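Local coordinates for tetratricopeptide TPR_2 repeat protein (Thermobaculum terrenum, PDB 5DJS) that binds uridine-5'-diphosphate and joins tetratricopeptide repeats to a GT-B fold of glycosyltransferase family 41, at residues 166-171 against 239-244; 257-262 against 278-283. The protein carries 1 engineered substitution. All coordinates share one frame; numbering follows the deposited sequence.

Both contacts belong to the first of the two parallel sheets in the GT-B fold, downstream of the tetratricopeptide repeats. Interaction 1 opens on strand 163-169. The chain then runs through helix 176-187, edge strand 193-199 and helices 206-214 and 226-236, and the contact closes on strand 240-243. Interaction 2 opens where helix 253-257 gives way to a loop. It closes over a helix-free span of 15 residues that contains strand 263-266, at the entry to strand 281-285. The two loops follow in series and neither nest nor cross. They still touch: Ala261 packs on Leu241, and Met279 packs on Asp243. Interaction 1 pairs two neighbouring strands; interaction 2 ties a loop to the start of strand 281-285.

Interaction 1. Residues 166-171 against 239-244; sequences GYVSGE and DILVDL
Tyr167 CG stands anti to the carbonyl carbon (chi1 -74°), as does Val242 CG2, which lies beside the backbone N and 3.8 Å from Tyr167 CE1, and the two side chains run side by side. They share one face of a parallel strand pair in a Rossmann-like sheet of the GT-B fold. Tyr167 CD1 lies 3.7 Å from Val242 CB. Leu244 CD1 approaches the ring at its edge, 3.6 Å from Tyr167 CD1. The phenol oxygen bonds beyond the pair, to Tyr512 and His188.

On the other face Val168 CG2 meets Leu241 CD1 at 3.5 Å, and Phe256 of helix 253-257 packs against both residues. Leu241 CD1 comes 3.7 Å from Gly166 O.

Four backbone bonds hold the strands. Gly166 N gives to Ile240 O, Val242 N to Gly166 O, Val168 N to Val242 O, and Leu244 N to Val168 O. At the end of the strand, Ser169 OG accepts from Glu171 N at 3.2 Å, an ST turn, and also bonds to Ser245 OG.

Asp243 OD2 bonds to Thr266 OG1, and OD1 to Trp246 N. A water donates to Asp243 OD1 at 2.7 Å and to Val168 O at 3.0 Å, joining the strands beside the last backbone bond.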
# COMPACT_ATOMS: atom_id res chain seq x y z
N GLY A 166 2.34 19.90 -5.11
CA GLY A 166 1.02 19.39 -4.78
C GLY A 166 1.06 17.89 -4.56
O GLY A 166 1.49 17.14 -5.44
N TYR A 167 0.64 17.46 -3.38
CA TYR A 167 0.58 16.04 -3.00
C TYR A 167 -0.88 15.58 -3.08
O TYR A 167 -1.73 16.12 -2.36
CB TYR A 167 1.15 15.85 -1.58
CG TYR A 167 2.65 15.97 -1.54
CD1 TYR A 167 3.46 14.94 -2.03
CD2 TYR A 167 3.28 17.11 -1.05
CE1 TYR A 167 4.84 15.03 -2.03
CE2 TYR A 167 4.67 17.22 -1.04
CZ TYR A 167 5.44 16.17 -1.53
OH TYR A 167 6.81 16.25 -1.54
N VAL A 168 -1.16 14.62 -3.96
CA VAL A 168 -2.53 14.16 -4.20
C VAL A 168 -2.68 12.72 -3.73
O VAL A 168 -2.05 11.82 -4.28
CB VAL A 168 -2.94 14.24 -5.70
CG1 VAL A 168 -4.45 14.14 -5.83
CG2 VAL A 168 -2.44 15.54 -6.35
N SER A 169 -3.53 12.52 -2.72
CA SER A 169 -3.76 11.19 -2.17
C SER A 169 -5.09 11.08 -1.46
O SER A 169 -5.58 12.06 -0.90
CB SER A 169 -2.68 10.83 -1.16
OG SER A 169 -2.77 9.46 -0.80
N GLY A 170 -5.65 9.88 -1.47
CA GLY A 170 -6.84 9.55 -0.69
C GLY A 170 -6.54 8.73 0.55
O GLY A 170 -7.46 8.16 1.14
N GLU A 171 -5.27 8.64 0.94
CA GLU A 171 -4.93 8.08 2.24
C GLU A 171 -3.95 8.97 3.04
O GLU A 171 -2.95 8.50 3.60
CB GLU A 171 -4.51 6.62 2.11
CG GLU A 171 -3.44 6.38 1.06
CD GLU A 171 -3.98 6.00 -0.31
OE1 GLU A 171 -5.21 6.01 -0.53
OE2 GLU A 171 -3.14 5.68 -1.18
N ASP A 239 3.51 23.43 -9.82
CA ASP A 239 4.62 23.12 -10.74
C ASP A 239 4.94 21.63 -10.77
O ASP A 239 5.29 21.09 -11.82
CB ASP A 239 5.87 23.88 -10.32
CG ASP A 239 5.64 25.38 -10.32
OD1 ASP A 239 5.51 25.96 -11.42
OD2 ASP A 239 5.58 25.96 -9.22
N ILE A 240 4.87 21.00 -9.60
CA ILE A 240 5.15 19.58 -9.44
C ILE A 240 3.97 18.96 -8.71
O ILE A 240 3.70 19.32 -7.56
CB ILE A 240 6.46 19.36 -8.66
CG1 ILE A 240 7.62 20.01 -9.42
CG2 ILE A 240 6.71 17.87 -8.44
CD1 ILE A 240 8.96 19.97 -8.72
N LEU A 241 3.25 18.06 -9.38
CA LEU A 241 2.12 17.37 -8.76
C LEU A 241 2.56 15.95 -8.50
O LEU A 241 3.14 15.31 -9.38
CB LEU A 241 0.90 17.40 -9.68
CG LEU A 241 -0.44 17.09 -9.02
CD1 LEU A 241 -0.89 18.20 -8.09
CD2 LEU A 241 -1.50 16.86 -10.10
N VAL A 242 2.30 15.46 -7.28
CA VAL A 242 2.78 14.16 -6.84
C VAL A 242 1.62 13.23 -6.50
O VAL A 242 0.76 13.56 -5.67
CB VAL A 242 3.73 14.26 -5.63
CG1 VAL A 242 4.42 12.92 -5.37
CG2 VAL A 242 4.79 15.33 -5.86
N ASP A 243 1.60 12.09 -7.19
CA ASP A 243 0.66 11.00 -6.91
C ASP A 243 1.22 10.16 -5.78
O ASP A 243 2.18 9.42 -5.98
CB ASP A 243 0.48 10.12 -8.14
CG ASP A 243 -0.22 8.81 -7.82
OD1 ASP A 243 -1.24 8.85 -7.08
OD2 ASP A 243 0.27 7.76 -8.30
N LEU A 244 0.61 10.28 -4.62
CA LEU A 244 0.98 9.49 -3.46
C LEU A 244 0.24 8.16 -3.37
O LEU A 244 0.73 7.26 -2.70
CB LEU A 244 0.75 10.30 -2.18
CG LEU A 244 1.91 11.02 -1.48
CD1 LEU A 244 3.05 11.43 -2.40
CD2 LEU A 244 1.34 12.22 -0.76
O HOH W 1 -3.38 10.36 -6.59

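Interaction 2. Residues 257-262 against 278-283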
# COMPACT_ATOMS: atom_id res chain seq x y z
N ALA A 257 -3.92 12.58 -15.73
CA ALA A 257 -3.97 12.24 -17.14
C ALA A 257 -4.03 13.46 -18.04
O ALA A 257 -3.50 13.43 -19.15
CB ALA A 257 -5.15 11.31 -17.42
N ARG A 258 -4.66 14.54 -17.56
CA ARG A 258 -4.81 15.79 -18.34
C ARG A 258 -3.60 16.73 -18.33
O ARG A 258 -3.63 17.75 -19.01
CB ARG A 258 -6.06 16.53 -17.86
CG ARG A 258 -7.32 16.12 -18.61
CD ARG A 258 -8.58 16.44 -17.82
NE ARG A 258 -9.08 15.22 -17.19
CZ ARG A 258 -10.33 14.75 -17.27
NH1 ARG A 258 -11.29 15.41 -17.93
NH2 ARG A 258 -10.63 13.61 -16.64
N ARG A 259 -2.53 16.38 -17.60
CA ARG A 259 -1.35 17.23 -17.40
C ARG A 259 -1.66 18.63 -16.84
O ARG A 259 -1.27 19.62 -17.45
CB ARG A 259 -0.51 17.36 -18.68
CG ARG A 259 0.20 16.08 -19.07
CD ARG A 259 1.47 16.35 -19.85
NE ARG A 259 2.45 15.29 -19.62
CZ ARG A 259 2.86 14.39 -20.51
NH1 ARG A 259 2.41 14.37 -21.76
NH2 ARG A 259 3.76 13.48 -20.14
N PRO A 260 -2.34 18.72 -15.68
CA PRO A 260 -2.57 20.04 -15.07
C PRO A 260 -1.29 20.73 -14.58
O PRO A 260 -1.30 21.96 -14.37
CB PRO A 260 -3.51 19.73 -13.90
CG PRO A 260 -3.29 18.29 -13.61
CD PRO A 260 -3.04 17.66 -14.95
N ALA A 261 -0.23 19.95 -14.38
CA ALA A 261 1.07 20.46 -14.00
C ALA A 261 2.13 19.96 -14.99
O ALA A 261 2.00 18.85 -15.53
CB ALA A 261 1.42 20.00 -12.60
N PRO A 262 3.18 20.77 -15.23
CA PRO A 262 4.27 20.41 -16.15
C PRO A 262 5.24 19.32 -15.66
O PRO A 262 5.99 18.75 -16.46
CB PRO A 262 5.03 21.71 -16.29
CG PRO A 262 4.80 22.42 -15.01
CD PRO A 262 3.40 22.10 -14.61
N ALA A 278 1.15 10.43 -19.25
CA ALA A 278 1.03 11.65 -18.44
C ALA A 278 1.90 11.71 -17.17
O ALA A 278 2.14 12.81 -16.65
CB ALA A 278 -0.42 11.88 -18.05
N MET A 279 2.33 10.56 -16.65
CA MET A 279 3.24 10.54 -15.50
C MET A 279 4.69 10.62 -16.00
O MET A 279 5.16 9.76 -16.74
CB MET A 279 3.01 9.30 -14.66
CG MET A 279 3.54 9.39 -13.24
SD MET A 279 2.71 10.61 -12.18
CE MET A 279 1.04 9.94 -12.08
N ASP A 280 5.38 11.68 -15.59
CA ASP A 280 6.71 11.98 -16.12
C ASP A 280 7.75 11.19 -15.36
O ASP A 280 8.61 10.56 -15.96
CB ASP A 280 7.03 13.49 -16.01
CG ASP A 280 5.96 14.38 -16.64
OD1 ASP A 280 5.67 14.22 -17.85
OD2 ASP A 280 5.42 15.26 -15.91
N TYR A 281 7.66 11.23 -14.02
CA TYR A 281 8.65 10.61 -13.13
C TYR A 281 8.06 9.63 -12.12
O TYR A 281 6.95 9.80 -11.65
CB TYR A 281 9.43 11.70 -12.40
CG TYR A 281 10.20 12.58 -13.34
CD1 TYR A 281 11.44 12.18 -13.83
CD2 TYR A 281 9.67 13.79 -13.78
CE1 TYR A 281 12.15 12.97 -14.71
CE2 TYR A 281 10.37 14.59 -14.66
CZ TYR A 281 11.61 14.18 -15.12
OH TYR A 281 12.32 14.97 -15.99
N LEU A 282 8.84 8.59 -11.81
CA LEU A 282 8.60 7.73 -10.66
C LEU A 282 9.85 7.81 -9.78
O LEU A 282 10.95 7.49 -10.24
CB LEU A 282 8.34 6.30 -11.13
CG LEU A 282 7.96 5.28 -10.05
CD1 LEU A 282 7.03 4.20 -10.60
CD2 LEU A 282 9.19 4.62 -9.44
N VAL A 283 9.69 8.24 -8.52
CA VAL A 283 10.82 8.40 -7.57
C VAL A 283 11.10 7.12 -6.75
O VAL A 283 10.36 6.80 -5.81
CB VAL A 283 10.57 9.58 -6.60
CG1 VAL A 283 11.71 9.73 -5.61
CG2 VAL A 283 10.39 10.87 -7.38
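Arg259 and Asp280 form a salt bridge across this contact. It rests on one hydrogen bond, from Arg259 NH2 to Asp280 OD1 at 3.1 Å, with an N-H...O angle of 146°. The guanidinium and carboxylate planes are only 3° apart, but they are not coplanar: OD1 sits 24° out of the guanidinium plane. Arg259 NE is 3.8 Å from the same Asp280 OD1, so the grip is through one nitrogen. The arginine chain is extended from CG to NE, which carries the charge from the loop across to the aspartate. Arg259 NH1 has its own partner in Pro149 O.

Van der Waals contacts come from Ala278. Its CA lies over one face of the guanidinium, toward the rim, 3.7 Å from Arg259 NH2. Its CB touches Ala257 O at 3.6 Å. The contact lies where two neighbouring parallel strands, 263-266 and 281-285, enter the Rossmann-like sheet of the GT-B fold. After helix 253-257, Arg259 is the first residue to leave helical backbone angles, with a positive phi, and the chain then turns into strand 263-266. Asp280 leads into strand 281-285.

Further polar bonds fasten the second segment to strand 263-266. Ala278 O accepts from the Gln264 side chain. Asp280 OD2 accepts from Gln264 N.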